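Local coordinates for protein Cow rumen GH26 endo-mannanase (PDB 6UEH) that probably hydrolyses internal beta-1,4-mannosidic linkages of mannans such as galactomannan, as a ruminal family 26 endo-mannanase with an accessory domain, at residues Glu3-Ile12 and Phe51-Tyr61; Tyr199-Met208 and Arg231-Asn242. One frame throughout, in Å; residues are numbered along the deposited sequence.

Interaction 1: Glu3-Ile12 and Phe51-Tyr61; sequences EEYTKFPYTI and FNVTVKEDGMY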
loop_
_atom_site.group_PDB
_atom_site.type_symbol
_atom_site.label_atom_id
_atom_site.label_comp_id
_atom_site.label_asym_id
_atom_site.label_seq_id
_atom_site.Cartn_x
_atom_site.Cartn_y
_atom_site.Cartn_z
ATOM N N GLU A 3 4.088 -28.010 -28.281
ATOM C CA GLU A 3 4.537 -26.853 -27.518
ATOM C C GLU A 3 5.680 -27.224 -26.576
ATOM O O GLU A 3 5.454 -27.813 -25.517
ATOM C CB GLU A 3 3.377 -26.252 -26.719
ATOM C CG GLU A 3 3.177 -24.758 -26.935
ATOM C CD GLU A 3 2.003 -24.206 -26.148
ATOM O OE1 GLU A 3 1.721 -24.726 -25.047
ATOM O OE2 GLU A 3 1.359 -23.251 -26.633
ATOM N N GLU A 4 6.906 -26.884 -26.961
ATOM C CA GLU A 4 8.068 -27.158 -26.123
ATOM C C GLU A 4 8.245 -26.052 -25.087
ATOM O O GLU A 4 8.076 -24.870 -25.381
ATOM C CB GLU A 4 9.332 -27.308 -26.974
ATOM C CG GLU A 4 9.713 -26.070 -27.769
ATOM C CD GLU A 4 10.967 -26.273 -28.596
ATOM O OE1 GLU A 4 10.970 -27.178 -29.458
ATOM O OE2 GLU A 4 11.951 -25.533 -28.380
ATOM N N TYR A 5 8.580 -26.446 -23.865
ATOM C CA TYR A 5 8.624 -25.501 -22.761
ATOM C C TYR A 5 10.038 -25.023 -22.469
ATOM O O TYR A 5 10.991 -25.803 -22.481
ATOM C CB TYR A 5 8.004 -26.126 -21.514
ATOM C CG TYR A 5 6.570 -26.540 -21.729
ATOM C CD1 TYR A 5 5.545 -25.603 -21.704
ATOM C CD2 TYR A 5 6.239 -27.866 -21.972
ATOM C CE1 TYR A 5 4.233 -25.976 -21.906
ATOM C CE2 TYR A 5 4.930 -28.248 -22.173
ATOM C CZ TYR A 5 3.930 -27.299 -22.139
ATOM O OH TYR A 5 2.623 -27.678 -22.342
ATOM N N THR A 6 10.151 -23.726 -22.211
ATOM C CA THR A 6 11.426 -23.082 -21.938
ATOM C C THR A 6 12.102 -23.684 -20.709
ATOM O O THR A 6 11.450 -23.968 -19.706
ATOM C CB THR A 6 11.237 -21.564 -21.728
ATOM O OG1 THR A 6 10.478 -21.020 -22.814
ATOM C CG2 THR A 6 12.575 -20.858 -21.644
ATOM N N LYS A 7 13.412 -23.881 -20.800
ATOM C CA LYS A 7 14.188 -24.390 -19.679
ATOM C C LYS A 7 14.823 -23.238 -18.908
ATOM O O LYS A 7 15.392 -22.324 -19.503
ATOM C CB LYS A 7 15.259 -25.363 -20.172
ATOM C CG LYS A 7 14.700 -26.573 -20.910
ATOM C CD LYS A 7 13.784 -27.391 -20.012
ATOM C CE LYS A 7 13.257 -28.629 -20.724
ATOM N NZ LYS A 7 12.359 -28.290 -21.864
ATOM N N PHE A 8 14.722 -23.284 -17.582
ATOM C CA PHE A 8 15.223 -22.203 -16.742
ATOM C C PHE A 8 16.414 -22.654 -15.895
ATOM O O PHE A 8 16.447 -23.794 -15.426
ATOM C CB PHE A 8 14.100 -21.661 -15.852
ATOM C CG PHE A 8 12.880 -21.232 -16.620
ATOM C CD1 PHE A 8 12.843 -20.001 -17.255
ATOM C CD2 PHE A 8 11.777 -22.066 -16.719
ATOM C CE1 PHE A 8 11.726 -19.607 -17.971
ATOM C CE2 PHE A 8 10.657 -21.678 -17.433
ATOM C CZ PHE A 8 10.632 -20.447 -18.060
ATOM N N PRO A 9 17.398 -21.760 -15.690
ATOM C CA PRO A 9 17.431 -20.372 -16.171
ATOM C C PRO A 9 17.605 -20.261 -17.685
ATOM O O PRO A 9 18.222 -21.118 -18.316
ATOM C CB PRO A 9 18.638 -19.776 -15.441
ATOM C CG PRO A 9 19.520 -20.941 -15.172
ATOM C CD PRO A 9 18.597 -22.095 -14.901
ATOM N N TYR A 10 17.041 -19.204 -18.252
ATOM C CA TYR A 10 17.022 -19.019 -19.694
ATOM C C TYR A 10 17.698 -17.709 -20.069
ATOM O O TYR A 10 17.252 -16.638 -19.669
ATOM C CB TYR A 10 15.583 -19.045 -20.206
ATOM C CG TYR A 10 15.442 -18.863 -21.696
ATOM C CD1 TYR A 10 15.850 -19.853 -22.577
ATOM C CD2 TYR A 10 14.880 -17.707 -22.220
ATOM C CE1 TYR A 10 15.717 -19.693 -23.940
ATOM C CE2 TYR A 10 14.740 -17.539 -23.583
ATOM C CZ TYR A 10 15.158 -18.537 -24.437
ATOM O OH TYR A 10 15.022 -18.375 -25.796
ATOM N N THR A 11 18.785 -17.802 -20.828
ATOM C CA THR A 11 19.510 -16.617 -21.264
ATOM C C THR A 11 19.619 -16.576 -22.782
ATOM O O THR A 11 19.978 -17.567 -23.417
ATOM C CB THR A 11 20.925 -16.560 -20.652
ATOM O OG1 THR A 11 20.828 -16.518 -19.224
ATOM C CG2 THR A 11 21.672 -15.326 -21.135
ATOM N N ILE A 12 19.296 -15.426 -23.358
ATOM C CA ILE A 12 19.473 -15.215 -24.787
ATOM C C ILE A 12 20.374 -14.026 -25.076
ATOM O O ILE A 12 20.447 -13.081 -24.286
ATOM C CB ILE A 12 18.141 -14.971 -25.494
ATOM C CG1 ILE A 12 17.382 -13.845 -24.793
ATOM C CG2 ILE A 12 17.320 -16.230 -25.513
ATOM C CD1 ILE A 12 16.314 -13.247 -25.636
ATOM N N PHE A 51 11.292 -11.742 -27.476
ATOM C CA PHE A 51 11.528 -13.178 -27.530
ATOM C C PHE A 51 10.391 -13.891 -26.814
ATOM O O PHE A 51 9.625 -13.269 -26.074
ATOM C CB PHE A 51 12.877 -13.542 -26.904
ATOM C CG PHE A 51 12.968 -13.249 -25.431
ATOM C CD1 PHE A 51 13.175 -11.955 -24.977
ATOM C CD2 PHE A 51 12.875 -14.273 -24.499
ATOM C CE1 PHE A 51 13.270 -11.684 -23.622
ATOM C CE2 PHE A 51 12.969 -14.008 -23.144
ATOM C CZ PHE A 51 13.165 -12.714 -22.703
ATOM N N ASN A 52 10.282 -15.195 -27.034
ATOM C CA ASN A 52 9.211 -15.974 -26.432
ATOM C C ASN A 52 9.666 -16.842 -25.267
ATOM O O ASN A 52 10.763 -17.403 -25.281
ATOM C CB ASN A 52 8.546 -16.857 -27.489
ATOM C CG ASN A 52 7.578 -17.854 -26.885
ATOM O OD1 ASN A 52 6.460 -17.500 -26.506
ATOM N ND2 ASN A 52 8.003 -19.110 -26.786
ATOM N N VAL A 53 8.810 -16.931 -24.255
ATOM C CA VAL A 53 8.964 -17.904 -23.183
ATOM C C VAL A 53 7.668 -18.691 -23.053
ATOM O O VAL A 53 6.588 -18.108 -22.947
ATOM C CB VAL A 53 9.299 -17.241 -21.833
ATOM C CG1 VAL A 53 9.457 -18.303 -20.753
ATOM C CG2 VAL A 53 10.561 -16.408 -21.946
ATOM N N THR A 54 7.772 -20.015 -23.075
ATOM C CA THR A 54 6.601 -20.874 -22.947
ATOM C C THR A 54 6.639 -21.636 -21.627
ATOM O O THR A 54 7.650 -22.261 -21.295
ATOM C CB THR A 54 6.501 -21.867 -24.121
ATOM O OG1 THR A 54 6.443 -21.142 -25.354
ATOM C CG2 THR A 54 5.254 -22.730 -23.992
ATOM N N VAL A 55 5.544 -21.574 -20.872
ATOM C CA VAL A 55 5.466 -22.249 -19.577
ATOM C C VAL A 55 4.230 -23.143 -19.487
ATOM O O VAL A 55 3.232 -22.907 -20.170
ATOM C CB VAL A 55 5.446 -21.237 -18.405
ATOM C CG1 VAL A 55 6.707 -20.390 -18.410
ATOM C CG2 VAL A 55 4.210 -20.353 -18.479
ATOM N N LYS A 56 4.301 -24.167 -18.639
ATOM C CA LYS A 56 3.194 -25.106 -18.471
ATOM C C LYS A 56 2.058 -24.514 -17.643
ATOM O O LYS A 56 0.883 -24.816 -17.875
ATOM C CB LYS A 56 3.675 -26.405 -17.814
ATOM C CG LYS A 56 4.690 -27.195 -18.624
ATOM C CD LYS A 56 4.807 -28.628 -18.103
ATOM C CE LYS A 56 5.915 -29.395 -18.810
ATOM N NZ LYS A 56 5.918 -30.840 -18.439
ATOM N N GLU A 57 2.410 -23.684 -16.667
ATOM C CA GLU A 57 1.418 -23.090 -15.777
ATOM C C GLU A 57 1.727 -21.624 -15.497
ATOM O O GLU A 57 2.852 -21.168 -15.707
ATOM C CB GLU A 57 1.347 -23.859 -14.452
ATOM C CG GLU A 57 1.030 -25.347 -14.575
ATOM C CD GLU A 57 -0.426 -25.624 -14.911
ATOM O OE1 GLU A 57 -0.778 -26.812 -15.075
ATOM O OE2 GLU A 57 -1.221 -24.663 -15.004
ATOM N N ASP A 58 0.721 -20.894 -15.022
ATOM C CA ASP A 58 0.921 -19.532 -14.537
ATOM C C ASP A 58 1.977 -19.533 -13.437
ATOM O O ASP A 58 1.982 -20.415 -12.581
ATOM C CB ASP A 58 -0.385 -18.939 -13.999
ATOM C CG ASP A 58 -1.412 -18.681 -15.087
ATOM O OD1 ASP A 58 -1.210 -19.130 -16.235
ATOM O OD2 ASP A 58 -2.432 -18.030 -14.780
ATOM N N GLY A 59 2.870 -18.549 -13.462
ATOM C CA GLY A 59 3.911 -18.448 -12.455
ATOM C C GLY A 59 4.660 -17.132 -12.522
ATOM O O GLY A 59 4.493 -16.361 -13.465
ATOM N N MET A 60 5.489 -16.877 -11.514
ATOM C CA MET A 60 6.264 -15.642 -11.452
ATOM C C MET A 60 7.710 -15.889 -11.863
ATOM O O MET A 60 8.307 -16.899 -11.490
ATOM C CB MET A 60 6.210 -15.038 -10.049
ATOM C CG MET A 60 4.814 -14.626 -9.608
ATOM S SD MET A 60 4.123 -13.324 -10.648
ATOM C CE MET A 60 5.107 -11.919 -10.139
ATOM N N TYR A 61 8.268 -14.958 -12.628
ATOM C CA TYR A 61 9.612 -15.122 -13.169
ATOM C C TYR A 61 10.442 -13.847 -13.048
ATOM O O TYR A 61 9.930 -12.739 -13.207
ATOM C CB TYR A 61 9.531 -15.578 -14.629
ATOM C CG TYR A 61 9.051 -17.004 -14.769
ATOM C CD1 TYR A 61 7.693 -17.304 -14.788
ATOM C CD2 TYR A 61 9.955 -18.052 -14.860
ATOM C CE1 TYR A 61 7.252 -18.608 -14.903
ATOM C CE2 TYR A 61 9.525 -19.360 -14.975
ATOM C CZ TYR A 61 8.173 -19.634 -14.995
ATOM O OH TYR A 61 7.743 -20.935 -15.109
HETATM O O HOH W 1 8.710 -23.680 -19.152
HETATM O O HOH W 2 12.084 -20.201 -24.922
#
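T54 and Y5 bury the largest areas in this contact, where the N-terminal segment lies along strand 51-55, an outermost strand of a four-stranded antiparallel sheet in the CBM6-like beta-sandwich domain. Backbone pairing is confined to one point. T6 N donates to T54 O (3.0 Å), and T54 N returns a bond to T6 OG1 (2.9 Å), so a hydroxyl stands in for a second main-chain carbonyl. That hydroxyl is placed beside its own backbone N by chi1 of -51°, with CG2 turned to lie over a face of the Y10 ring. The Y5 ring is clasped from both faces: K56 CG sits over its centre, 3.4 Å from the ring centroid, in a CH-pi contact, while the carbonyl oxygen of E3 lies above the opposite face toward the rim. T54 CG2 approaches Y5 CD1 at 3.7 Å. Replacing Y5 with an alanine would probably leave the aliphatic part of K56 without its aromatic platform and T54 CG2 less covered. Further along, F8 drops between the two sheets' strands: its CZ meets V53 CG1 at the ring edge, and Y61 CE2 comes over one face, the two ring planes inclined at 38°. On the inner side of the domain, F51 packs on V114, I128 and V130. From strand 10-12, I12 CD1 lies over a face of the F51 ring in a CH-pi contact, 3.4 Å from F51 CG. One water bridges T6 O and T54 O, donating to both at 2.8 Å.

Interaction 2: Tyr199-Met208 and Arg231-Asn242; sequences YPAIRGFDFM and RGGIATASWHIN. With ACT (acetate ion), chain D.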
loop_
_atom_site.group_PDB
_atom_site.type_symbol
_atom_site.label_atom_id
_atom_site.label_comp_id
_atom_site.label_asym_id
_atom_site.label_seq_id
_atom_site.Cartn_x
_atom_site.Cartn_y
_atom_site.Cartn_z
ATOM N N TYR A 199 -17.208 -14.238 9.030
ATOM C CA TYR A 199 -17.027 -12.844 9.421
ATOM C C TYR A 199 -15.604 -12.397 9.085
ATOM O O TYR A 199 -14.679 -13.207 9.105
ATOM C CB TYR A 199 -17.283 -12.650 10.916
ATOM C CG TYR A 199 -18.735 -12.563 11.328
ATOM C CD1 TYR A 199 -19.499 -11.445 11.022
ATOM C CD2 TYR A 199 -19.332 -13.583 12.057
ATOM C CE1 TYR A 199 -20.822 -11.354 11.412
ATOM C CE2 TYR A 199 -20.656 -13.502 12.454
ATOM C CZ TYR A 199 -21.395 -12.385 12.129
ATOM O OH TYR A 199 -22.712 -12.295 12.520
ATOM N N PRO A 200 -15.418 -11.104 8.782
ATOM C CA PRO A 200 -14.047 -10.607 8.634
ATOM C C PRO A 200 -13.310 -10.678 9.967
ATOM O O PRO A 200 -13.943 -10.543 11.015
ATOM C CB PRO A 200 -14.243 -9.157 8.187
ATOM C CG PRO A 200 -15.582 -8.783 8.739
ATOM C CD PRO A 200 -16.415 -10.030 8.627
ATOM N N ALA A 201 -12.001 -10.895 9.930
ATOM C CA ALA A 201 -11.215 -10.982 11.155
ATOM C C ALA A 201 -10.923 -9.592 11.709
ATOM O O ALA A 201 -10.970 -9.370 12.921
ATOM C CB ALA A 201 -9.918 -11.739 10.901
ATOM N N ILE A 202 -10.621 -8.664 10.808
ATOM C CA ILE A 202 -10.289 -7.292 11.172
ATOM C C ILE A 202 -11.497 -6.375 10.987
ATOM O O ILE A 202 -12.175 -6.428 9.964
ATOM C CB ILE A 202 -9.099 -6.768 10.329
ATOM C CG1 ILE A 202 -7.816 -7.516 10.703
ATOM C CG2 ILE A 202 -8.915 -5.268 10.505
ATOM C CD1 ILE A 202 -6.612 -7.135 9.864
ATOM N N ARG A 203 -11.774 -5.546 11.986
ATOM C CA ARG A 203 -12.838 -4.554 11.868
ATOM C C ARG A 203 -12.241 -3.151 11.910
ATOM O O ARG A 203 -11.394 -2.853 12.752
ATOM C CB ARG A 203 -13.877 -4.737 12.978
ATOM C CG ARG A 203 -15.056 -3.772 12.915
ATOM C CD ARG A 203 -16.221 -4.288 13.756
ATOM N NE ARG A 203 -17.340 -3.350 13.806
ATOM C CZ ARG A 203 -18.607 -3.710 13.997
ATOM N NH1 ARG A 203 -18.920 -4.991 14.140
ATOM N NH2 ARG A 203 -19.564 -2.792 14.030
ATOM N N GLY A 204 -12.671 -2.301 10.981
ATOM C CA GLY A 204 -12.163 -0.946 10.893
ATOM C C GLY A 204 -13.072 0.053 11.580
ATOM O O GLY A 204 -14.290 0.028 11.397
ATOM N N PHE A 205 -12.472 0.934 12.376
ATOM C CA PHE A 205 -13.210 1.948 13.117
ATOM C C PHE A 205 -12.679 3.339 12.779
ATOM O O PHE A 205 -11.780 3.481 11.951
ATOM C CB PHE A 205 -13.106 1.705 14.628
ATOM C CG PHE A 205 -13.563 0.336 15.066
ATOM C CD1 PHE A 205 -12.683 -0.736 15.068
ATOM C CD2 PHE A 205 -14.862 0.128 15.500
ATOM C CE1 PHE A 205 -13.097 -1.995 15.482
ATOM C CE2 PHE A 205 -15.283 -1.124 15.915
ATOM C CZ PHE A 205 -14.398 -2.184 15.910
ATOM N N ASP A 206 -13.234 4.360 13.427
ATOM C CA ASP A 206 -12.766 5.733 13.244
ATOM C C ASP A 206 -13.154 6.592 14.443
ATOM O O ASP A 206 -14.286 6.526 14.918
ATOM C CB ASP A 206 -13.336 6.340 11.958
ATOM C CG ASP A 206 -12.494 7.492 11.432
ATOM O OD1 ASP A 206 -12.436 8.549 12.097
ATOM O OD2 ASP A 206 -11.892 7.340 10.347
ATOM N N PHE A 207 -12.214 7.406 14.918
ATOM C CA PHE A 207 -12.424 8.201 16.124
ATOM C C PHE A 207 -12.740 9.667 15.840
ATOM O O PHE A 207 -12.577 10.517 16.713
ATOM C CB PHE A 207 -11.193 8.115 17.032
ATOM C CG PHE A 207 -11.018 6.776 17.684
ATOM C CD1 PHE A 207 -11.698 6.467 18.849
ATOM C CD2 PHE A 207 -10.180 5.823 17.129
ATOM C CE1 PHE A 207 -11.548 5.232 19.450
ATOM C CE2 PHE A 207 -10.024 4.589 17.727
ATOM C CZ PHE A 207 -10.709 4.293 18.889
ATOM N N MET A 208 -13.211 9.957 14.631
ATOM C CA MET A 208 -13.406 11.338 14.196
ATOM C C MET A 208 -14.406 12.120 15.052
ATOM O O MET A 208 -14.275 13.335 15.211
ATOM C CB MET A 208 -13.852 11.366 12.730
ATOM C CG MET A 208 -15.119 10.571 12.453
ATOM S SD MET A 208 -15.474 10.438 10.689
ATOM C CE MET A 208 -15.671 12.164 10.265
ATOM N N ARG A 231 -15.560 -10.868 20.804
ATOM C CA ARG A 231 -15.642 -11.655 19.575
ATOM C C ARG A 231 -14.291 -12.207 19.134
ATOM O O ARG A 231 -14.219 -13.015 18.208
ATOM C CB ARG A 231 -16.258 -10.823 18.451
ATOM C CG ARG A 231 -17.720 -10.502 18.678
ATOM C CD ARG A 231 -18.455 -10.318 17.367
ATOM N NE ARG A 231 -18.921 -8.947 17.193
ATOM C CZ ARG A 231 -19.674 -8.543 16.176
ATOM N NH1 ARG A 231 -20.056 -7.275 16.096
ATOM N NH2 ARG A 231 -20.044 -9.408 15.239
ATOM N N GLY A 232 -13.226 -11.774 19.799
ATOM C CA GLY A 232 -11.892 -12.280 19.526
ATOM C C GLY A 232 -11.306 -11.774 18.222
ATOM O O GLY A 232 -10.443 -12.420 17.625
ATOM N N GLY A 233 -11.770 -10.608 17.783
ATOM C CA GLY A 233 -11.318 -10.039 16.529
ATOM C C GLY A 233 -10.154 -9.079 16.670
ATOM O O GLY A 233 -9.666 -8.824 17.773
ATOM N N ILE A 234 -9.710 -8.554 15.532
ATOM C CA ILE A 234 -8.627 -7.584 15.474
ATOM C C ILE A 234 -9.195 -6.221 15.094
ATOM O O ILE A 234 -10.024 -6.126 14.194
ATOM C CB ILE A 234 -7.552 -8.004 14.449
ATOM C CG1 ILE A 234 -6.949 -9.359 14.833
ATOM C CG2 ILE A 234 -6.467 -6.943 14.336
ATOM C CD1 ILE A 234 -5.957 -9.893 13.824
ATOM N N ALA A 235 -8.756 -5.171 15.780
ATOM C CA ALA A 235 -9.281 -3.837 15.515
ATOM C C ALA A 235 -8.260 -2.935 14.823
ATOM O O ALA A 235 -7.088 -2.911 15.195
ATOM C CB ALA A 235 -9.754 -3.191 16.812
ATOM N N THR A 236 -8.716 -2.203 13.810
ATOM C CA THR A 236 -7.926 -1.126 13.224
ATOM C C THR A 236 -8.770 0.146 13.226
ATOM O O THR A 236 -10.000 0.082 13.201
ATOM C CB THR A 236 -7.450 -1.453 11.786
ATOM O OG1 THR A 236 -6.564 -0.425 11.324
ATOM C CG2 THR A 236 -8.628 -1.566 10.830
ATOM N N ALA A 237 -8.123 1.306 13.279
ATOM C CA ALA A 237 -8.881 2.551 13.301
ATOM C C ALA A 237 -8.146 3.718 12.655
ATOM O O ALA A 237 -6.946 3.915 12.867
ATOM C CB ALA A 237 -9.261 2.905 14.731
ATOM N N SER A 238 -8.883 4.487 11.860
ATOM C CA SER A 238 -8.380 5.737 11.313
ATOM C C SER A 238 -8.893 6.897 12.162
ATOM O O SER A 238 -9.573 6.685 13.169
ATOM C CB SER A 238 -8.796 5.898 9.846
ATOM O OG SER A 238 -10.164 5.573 9.657
ATOM N N TRP A 239 -8.575 8.121 11.758
ATOM C CA TRP A 239 -8.903 9.295 12.559
ATOM C C TRP A 239 -9.158 10.504 11.660
ATOM O O TRP A 239 -8.276 11.336 11.469
ATOM C CB TRP A 239 -7.766 9.585 13.548
ATOM C CG TRP A 239 -8.024 10.690 14.530
ATOM C CD1 TRP A 239 -9.222 11.039 15.089
ATOM C CD2 TRP A 239 -7.051 11.594 15.071
ATOM N NE1 TRP A 239 -9.052 12.103 15.945
ATOM C CE2 TRP A 239 -7.730 12.463 15.950
ATOM C CE3 TRP A 239 -5.672 11.753 14.896
ATOM C CZ2 TRP A 239 -7.075 13.478 16.651
ATOM C CZ3 TRP A 239 -5.024 12.759 15.594
ATOM C CH2 TRP A 239 -5.726 13.608 16.460
ATOM N N HIS A 240 -10.365 10.588 11.104
ATOM C CA HIS A 240 -10.730 11.693 10.217
ATOM C C HIS A 240 -10.975 12.988 10.990
ATOM O O HIS A 240 -12.068 13.558 10.927
ATOM C CB HIS A 240 -11.978 11.344 9.398
ATOM C CG HIS A 240 -11.723 10.396 8.268
ATOM N ND1 HIS A 240 -11.553 9.041 8.455
ATOM C CD2 HIS A 240 -11.613 10.609 6.936
ATOM C CE1 HIS A 240 -11.350 8.460 7.286
ATOM N NE2 HIS A 240 -11.380 9.389 6.347
ATOM N N ILE A 241 -9.956 13.458 11.704
ATOM C CA ILE A 241 -10.100 14.650 12.530
ATOM C C ILE A 241 -10.240 15.908 11.668
ATOM O O ILE A 241 -9.375 16.223 10.847
ATOM C CB ILE A 241 -8.911 14.800 13.519
ATOM C CG1 ILE A 241 -9.037 16.096 14.325
ATOM C CG2 ILE A 241 -7.565 14.715 12.798
ATOM C CD1 ILE A 241 -10.254 16.137 15.233
ATOM N N ASN A 242 -11.355 16.610 11.850
ATOM C CA ASN A 242 -11.642 17.822 11.090
ATOM C C ASN A 242 -11.031 19.075 11.709
ATOM O O ASN A 242 -10.700 19.103 12.893
ATOM C CB ASN A 242 -13.156 18.026 10.955
ATOM C CG ASN A 242 -13.798 17.070 9.966
ATOM O OD1 ASN A 242 -13.435 15.895 9.885
ATOM N ND2 ASN A 242 -14.757 17.578 9.200
HETATM C C ACT D . -11.267 7.663 3.590
HETATM O O ACT D . -11.574 8.862 3.772
HETATM O OXT ACT D . -10.356 7.214 4.321
HETATM C CH3 ACT D . -11.955 6.817 2.561
HETATM O O HOH W 3 -13.506 15.527 13.354
#
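With D206 CG swung anti to the backbone N (chi1 -157°) and S238 OG held between its backbone N and carbonyl carbon (chi1 45°), carboxylate and hydroxyl converge at the C-terminal end of the parallel pairing of strands 202-206 and 234-238. D206 OD2 accepts from S238 OG and H240 ND1, each at 2.6 Å and from opposite faces of the carboxylate plane. ND1 donates close to its ring plane, on the syn side. D206 OD1 takes H240 N through its syn lone pair, at 3.1 Å, so the oxygens grip backbone and ring, and the ND1 bond restrains the imidazole's rotation. H240 NE2 then donates to an acetate ion, which H312 also binds. At the other end, the guanidinium groups of R203 and R231 come within 3.2 Å (NH1 to NH1), like charges both salt-bridged by E186; R203 also pairs with E175. A regular parallel ladder runs between. F205 CE1 packs on A235 CB, and F207 CE2 on A237 CB. This is a beta-alpha-beta unit of the TIM barrel: helix 220-230 connects the strands and lies against F205 and A235, helix 280-301 against F207 and W239, with strands 169-174 and 306-309 flanking the pair.

How the interactions relate
Interactions 1 and 2 belong to different domains and come in series along the chain, the first closing before the second opens. Their centres are 44 Å apart, on opposite sides of the chain's centre, and their nearest atoms are about 24 Å apart, so neither touches the other and they share no sheet. Interaction 1 joins the N-terminal segment to the antiparallel beta-sandwich of the accessory CBM6-like domain, whose calcium ion lies about 9 Å from the I12 side chain. Interaction 2 pairs adjacent strands of the eight-stranded parallel barrel of the family 26 domain. The arrangement is consistent with a hydrolase built from a separate accessory module and a catalytic barrel.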